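Local coordinates for UDP-N-acetylglucosamine--peptide N-acetylglucosaminyltransferase stabilizing protein GtfB (Streptococcus gordonii, PDB 5E9T) that partners the glycosyltransferase GtfA, in a complex that attaches the first GlcNAc to the serine-rich repeat adhesin GspB for export by the accessory SecA2/SecY2 system, at residues Asp6-Glu11 and Glu32-Leu37; Cys26-Ile31 and Asp39-Pro44. All coordinates share one frame; numbering follows the deposited sequence.

Interaction 1 of 2, residues Asp6-Glu11 and Glu32-Leu37; sequences DYYNQE and EANGFL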
# COMPACT_ATOMS: atom_id res chain seq x y z
N ASP B 6 9.50 -27.04 -30.86
CA ASP B 6 9.77 -26.26 -29.66
C ASP B 6 8.56 -25.43 -29.26
O ASP B 6 7.99 -25.61 -28.18
CB ASP B 6 11.00 -25.37 -29.87
CG ASP B 6 12.29 -26.14 -29.75
OD1 ASP B 6 12.64 -26.52 -28.61
OD2 ASP B 6 12.96 -26.37 -30.78
N TYR B 7 8.15 -24.52 -30.14
CA TYR B 7 7.03 -23.63 -29.88
C TYR B 7 5.89 -23.92 -30.83
O TYR B 7 6.06 -24.51 -31.89
CB TYR B 7 7.46 -22.17 -30.03
CG TYR B 7 8.59 -21.80 -29.13
CD1 TYR B 7 8.53 -22.08 -27.77
CD2 TYR B 7 9.73 -21.19 -29.62
CE1 TYR B 7 9.56 -21.75 -26.93
CE2 TYR B 7 10.78 -20.86 -28.79
CZ TYR B 7 10.69 -21.14 -27.44
OH TYR B 7 11.72 -20.81 -26.60
N TYR B 8 4.70 -23.51 -30.41
CA TYR B 8 3.56 -23.43 -31.31
C TYR B 8 3.38 -21.99 -31.76
O TYR B 8 3.31 -21.07 -30.94
CB TYR B 8 2.27 -23.93 -30.66
CG TYR B 8 1.10 -23.71 -31.58
CD1 TYR B 8 1.06 -24.32 -32.82
CD2 TYR B 8 0.06 -22.87 -31.23
CE1 TYR B 8 0.01 -24.11 -33.68
CE2 TYR B 8 -1.00 -22.65 -32.08
CZ TYR B 8 -1.02 -23.28 -33.31
OH TYR B 8 -2.08 -23.07 -34.17
N ASN B 9 3.33 -21.80 -33.07
CA ASN B 9 3.08 -20.52 -33.71
C ASN B 9 2.71 -20.83 -35.16
O ASN B 9 2.62 -22.00 -35.54
CB ASN B 9 4.29 -19.59 -33.61
CG ASN B 9 5.55 -20.21 -34.15
OD1 ASN B 9 5.76 -20.27 -35.36
ND2 ASN B 9 6.41 -20.69 -33.25
N GLN B 10 2.49 -19.78 -35.96
CA GLN B 10 2.04 -20.02 -37.32
C GLN B 10 3.11 -20.73 -38.15
O GLN B 10 2.78 -21.63 -38.94
CB GLN B 10 1.62 -18.72 -38.00
CG GLN B 10 1.01 -18.92 -39.38
CD GLN B 10 -0.47 -19.21 -39.33
OE1 GLN B 10 -0.91 -20.35 -39.50
NE2 GLN B 10 -1.27 -18.16 -39.13
N GLU B 11 4.38 -20.36 -37.98
CA GLU B 11 5.44 -21.01 -38.75
C GLU B 11 5.47 -22.52 -38.51
O GLU B 11 5.67 -23.30 -39.44
CB GLU B 11 6.80 -20.40 -38.41
CG GLU B 11 7.00 -18.99 -38.93
CD GLU B 11 7.10 -17.99 -37.79
OE1 GLU B 11 7.57 -18.37 -36.71
OE2 GLU B 11 6.73 -16.84 -37.99
N GLU B 32 6.74 -26.55 -25.75
CA GLU B 32 6.23 -25.40 -25.03
C GLU B 32 4.94 -25.75 -24.30
O GLU B 32 4.14 -26.58 -24.75
CB GLU B 32 5.99 -24.25 -26.02
CG GLU B 32 5.19 -23.07 -25.51
CD GLU B 32 4.58 -22.26 -26.64
OE1 GLU B 32 4.05 -22.88 -27.60
OE2 GLU B 32 4.62 -21.01 -26.59
N ALA B 33 4.74 -25.09 -23.16
CA ALA B 33 3.65 -25.35 -22.23
C ALA B 33 2.35 -24.71 -22.68
O ALA B 33 1.45 -24.50 -21.86
CB ALA B 33 4.02 -24.88 -20.82
N ASN B 34 2.29 -24.35 -23.96
CA ASN B 34 1.17 -23.62 -24.55
C ASN B 34 -0.17 -24.24 -24.18
O ASN B 34 -0.39 -25.44 -24.33
CB ASN B 34 1.34 -23.63 -26.07
CG ASN B 34 0.46 -22.62 -26.76
OD1 ASN B 34 -0.76 -22.61 -26.58
ND2 ASN B 34 1.07 -21.76 -27.57
N GLY B 35 -1.08 -23.38 -23.71
CA GLY B 35 -2.38 -23.80 -23.25
C GLY B 35 -3.43 -23.85 -24.34
O GLY B 35 -4.47 -24.49 -24.16
N PHE B 36 -3.21 -23.17 -25.46
CA PHE B 36 -4.12 -23.28 -26.59
C PHE B 36 -3.36 -24.02 -27.69
O PHE B 36 -2.78 -23.40 -28.58
CB PHE B 36 -4.57 -21.89 -27.07
CG PHE B 36 -5.18 -21.03 -25.99
CD1 PHE B 36 -4.42 -20.51 -24.96
CD2 PHE B 36 -6.53 -20.70 -26.05
CE1 PHE B 36 -4.99 -19.71 -23.99
CE2 PHE B 36 -7.10 -19.90 -25.09
CZ PHE B 36 -6.33 -19.41 -24.05
N LEU B 37 -3.51 -25.27 -27.71
CA LEU B 37 -2.96 -26.12 -28.76
C LEU B 37 -4.07 -26.66 -29.63
O LEU B 37 -5.17 -26.95 -29.13
CB LEU B 37 -2.15 -27.30 -28.21
CG LEU B 37 -0.73 -26.93 -27.77
CD1 LEU B 37 -0.01 -28.14 -27.19
CD2 LEU B 37 0.09 -26.32 -28.91
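Glu32, Asn34 and Leu37 meet Asp6, Tyr7 and Tyr8 in a loop-to-loop contact, joined by a backbone bond and by a carboxylate oxygen that accepts twice, past the ends of two neighbouring strands of a Rossmann-like parallel sheet. Asp6-Glu11 follows strand 2-5 and runs into helix 10-21, while Glu32-Leu37 follows strand 28-30; that the strands are parallel and joined through the helix makes this a beta-alpha-beta crossover, with the contact linking its two outgoing loops. Closest backbone approach is at Tyr7 and Glu32, whose CA atoms lie 5.2 Å apart. There Glu32 N donates to Asp6 O (2.9 Å), while the Asp6 side chain turns to Ser202.

With CG anti to its backbone N (chi1 167°) and the chain extended beyond it, Glu32 crosses Tyr7 at about a right angle. Its CB reaches CD1 at the edge of the Tyr7 ring, 3.8 Å away. Glu32 OE1 then accepts twice: from Tyr8 N at 3.0 Å, through a nearly straight bond (170° at the hydrogen), and from Asn34 ND2 at 3.2 Å. Both donors stand out of the carboxylate plane, on opposite faces of it, so one oxygen links the two loops and, together with the Phe36 N bond to Asn34 OD1, orients the Asn34 amide.

That amide comes to the edge of the Tyr8 ring, Asn34 ND2 lying near the ring plane 4.0 Å from Tyr8 CD2, with the two planes 76° apart. Leu37 slides past Tyr8 in the opposite direction and packs Leu37 CD2 against Tyr8 CB at 3.7 Å; the Tyr8 hydroxyl bonds to Gln13 of the helix. The amide's other end, Asn34 OD1, closes an Asx turn, accepting from Phe36 N in the carbonyl plane at 2.8 Å.

Interaction 2 of 2, residues Cys26-Ile31 and Asp39-Pro44; sequences CPTIVI and DDMISP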
# COMPACT_ATOMS: atom_id res chain seq x y z
N CYS B 26 1.32 -38.03 -38.34
CA CYS B 26 1.99 -38.71 -37.25
C CYS B 26 1.46 -38.01 -35.99
O CYS B 26 0.61 -37.12 -36.10
CB CYS B 26 3.52 -38.54 -37.35
SG CYS B 26 4.06 -36.85 -37.70
N PRO B 27 1.87 -38.42 -34.79
CA PRO B 27 1.62 -37.58 -33.62
C PRO B 27 2.57 -36.39 -33.59
O PRO B 27 3.71 -36.46 -34.04
CB PRO B 27 1.86 -38.52 -32.44
CG PRO B 27 2.77 -39.55 -32.97
CD PRO B 27 2.38 -39.75 -34.40
N THR B 28 2.07 -35.28 -33.05
CA THR B 28 2.80 -34.03 -33.01
C THR B 28 2.97 -33.59 -31.56
O THR B 28 2.00 -33.57 -30.79
CB THR B 28 2.06 -32.95 -33.81
OG1 THR B 28 1.91 -33.40 -35.16
CG2 THR B 28 2.84 -31.65 -33.79
N ILE B 29 4.20 -33.24 -31.19
CA ILE B 29 4.54 -32.84 -29.83
C ILE B 29 5.08 -31.42 -29.86
O ILE B 29 6.06 -31.14 -30.57
CB ILE B 29 5.56 -33.79 -29.19
CG1 ILE B 29 5.33 -35.23 -29.66
CG2 ILE B 29 5.51 -33.70 -27.68
CD1 ILE B 29 4.15 -35.89 -29.01
N VAL B 30 4.46 -30.53 -29.10
CA VAL B 30 5.01 -29.21 -28.84
C VAL B 30 5.60 -29.21 -27.44
O VAL B 30 4.91 -29.58 -26.47
CB VAL B 30 3.94 -28.12 -28.99
CG1 VAL B 30 4.60 -26.76 -29.17
CG2 VAL B 30 3.02 -28.44 -30.15
N ILE B 31 6.87 -28.84 -27.32
CA ILE B 31 7.53 -28.84 -26.02
C ILE B 31 6.98 -27.71 -25.15
O ILE B 31 6.77 -27.89 -23.94
CB ILE B 31 9.05 -28.73 -26.19
CG1 ILE B 31 9.57 -29.90 -27.03
CG2 ILE B 31 9.73 -28.68 -24.83
CD1 ILE B 31 10.97 -29.68 -27.53
N ASP B 39 -6.18 -29.39 -31.35
CA ASP B 39 -6.41 -30.76 -30.90
C ASP B 39 -5.48 -31.73 -31.61
O ASP B 39 -5.23 -32.83 -31.09
CB ASP B 39 -7.87 -31.16 -31.15
CG ASP B 39 -8.84 -30.05 -30.81
OD1 ASP B 39 -9.10 -29.84 -29.61
OD2 ASP B 39 -9.34 -29.40 -31.75
N ASP B 40 -4.97 -31.34 -32.77
CA ASP B 40 -3.94 -32.07 -33.48
C ASP B 40 -2.78 -32.46 -32.57
O ASP B 40 -2.25 -33.58 -32.66
CB ASP B 40 -3.42 -31.21 -34.63
CG ASP B 40 -3.20 -31.98 -35.89
OD1 ASP B 40 -3.86 -33.03 -36.08
OD2 ASP B 40 -2.37 -31.54 -36.72
N MSE B 41 -2.39 -31.57 -31.67
CA MSE B 41 -1.11 -31.71 -30.97
C MSE B 41 -1.27 -31.97 -29.47
O MSE B 41 -2.38 -31.97 -28.94
CB MSE B 41 -0.28 -30.45 -31.21
CG MSE B 41 -0.51 -29.85 -32.59
SE MSE B 41 0.57 -28.30 -33.07
CE MSE B 41 -0.38 -27.73 -34.67
N ILE B 42 -0.14 -32.21 -28.81
CA ILE B 42 -0.08 -32.44 -27.37
C ILE B 42 1.22 -31.85 -26.85
O ILE B 42 2.13 -31.53 -27.62
CB ILE B 42 -0.17 -33.94 -26.99
CG1 ILE B 42 0.83 -34.75 -27.82
CG2 ILE B 42 -1.59 -34.47 -27.15
CD1 ILE B 42 1.09 -36.12 -27.25
N SER B 43 1.32 -31.70 -25.53
CA SER B 43 2.54 -31.24 -24.89
C SER B 43 2.73 -32.01 -23.60
O SER B 43 1.76 -32.24 -22.86
CB SER B 43 2.49 -29.74 -24.60
OG SER B 43 3.73 -29.29 -24.07
N PRO B 44 3.97 -32.39 -23.26
CA PRO B 44 4.19 -33.15 -22.02
C PRO B 44 3.77 -32.39 -20.77
O PRO B 44 3.43 -33.02 -19.76
CB PRO B 44 5.70 -33.42 -22.04
CG PRO B 44 6.27 -32.35 -22.90
CD PRO B 44 5.24 -32.10 -23.96
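Ile29 and Ile42 lie on one face of a parallel strand pair, and Thr28 and Met41 on the other; between the two faces the peptide groups bond strand 28-30 to the short, weakly bonded strand 41-42. Strand 41-42 is the edge strand, outermost within this chain, of the Rossmann-like sheet, whereas strand 28-30 also bonds to strand 2-5.

The register rests on Ile29 opposite Ile42, with CA atoms 5.2 Å apart. As expected of parallel strands, Ile42 bonds to the residues before and after its partner: Val30 N donates to Ile42 O at 2.9 Å, nearly straight (167° at the hydrogen), and Ile42 N donates to Thr28 O at 3.2 Å. The second bond is more bent (143°), its donor tilted from the carbonyl plane.

On the isoleucine face the two side chains run side by side in the same direction, and Ile29 CD1 meets Ile42 CD1 at 3.5 Å. Ile42 holds CG1 between its backbone N and carbonyl carbon (chi1 50°), which sets Ile42 CG1 3.7 Å from Ile29 CD1. Pro44 crosses beside them, its CD 4.1 Å from Ile29 CG2, and Phe183 of helix 176-186 touches both Ile29 and Pro44.

The other face is covered by helix 10-21, whose His16 touches Thr28 and Met41. The Thr28 hydroxyl bonds to Gln3 of strand 2-5, and the methyl Thr28 CG2 lies 4.0 Å from Met41 CG. Met41, present as selenomethionine, runs alongside Thr28 with its chain extended beyond CG. It also crosses Val30, bringing Met41 SE to 3.8 Å from Val30 CG2.

Interactions 1 and 2 lie about 9 Å apart between centres and alternate along the chain: Glu32-Leu37 starts directly after Cys26-Ile31 and leads, through Pro38, to Asp39-Pro44. Val30 and Ser43 are two of the residues that join them. Val30 turns CG2 into interaction 2 and its other methyl, CG1, toward interaction 1, where Val30 CG1 packs 3.5 Å from Tyr8 N. Ser43, after strand 41-42, places OG 2.8 Å from Glu32 O, a probable hydrogen bond, though Val30 O competes for the same proton. Helix 10-21, entered from Asp6-Glu11, lies over the Thr28 and Met41 face of interaction 2. No other protein chain of the assembly touches either contact.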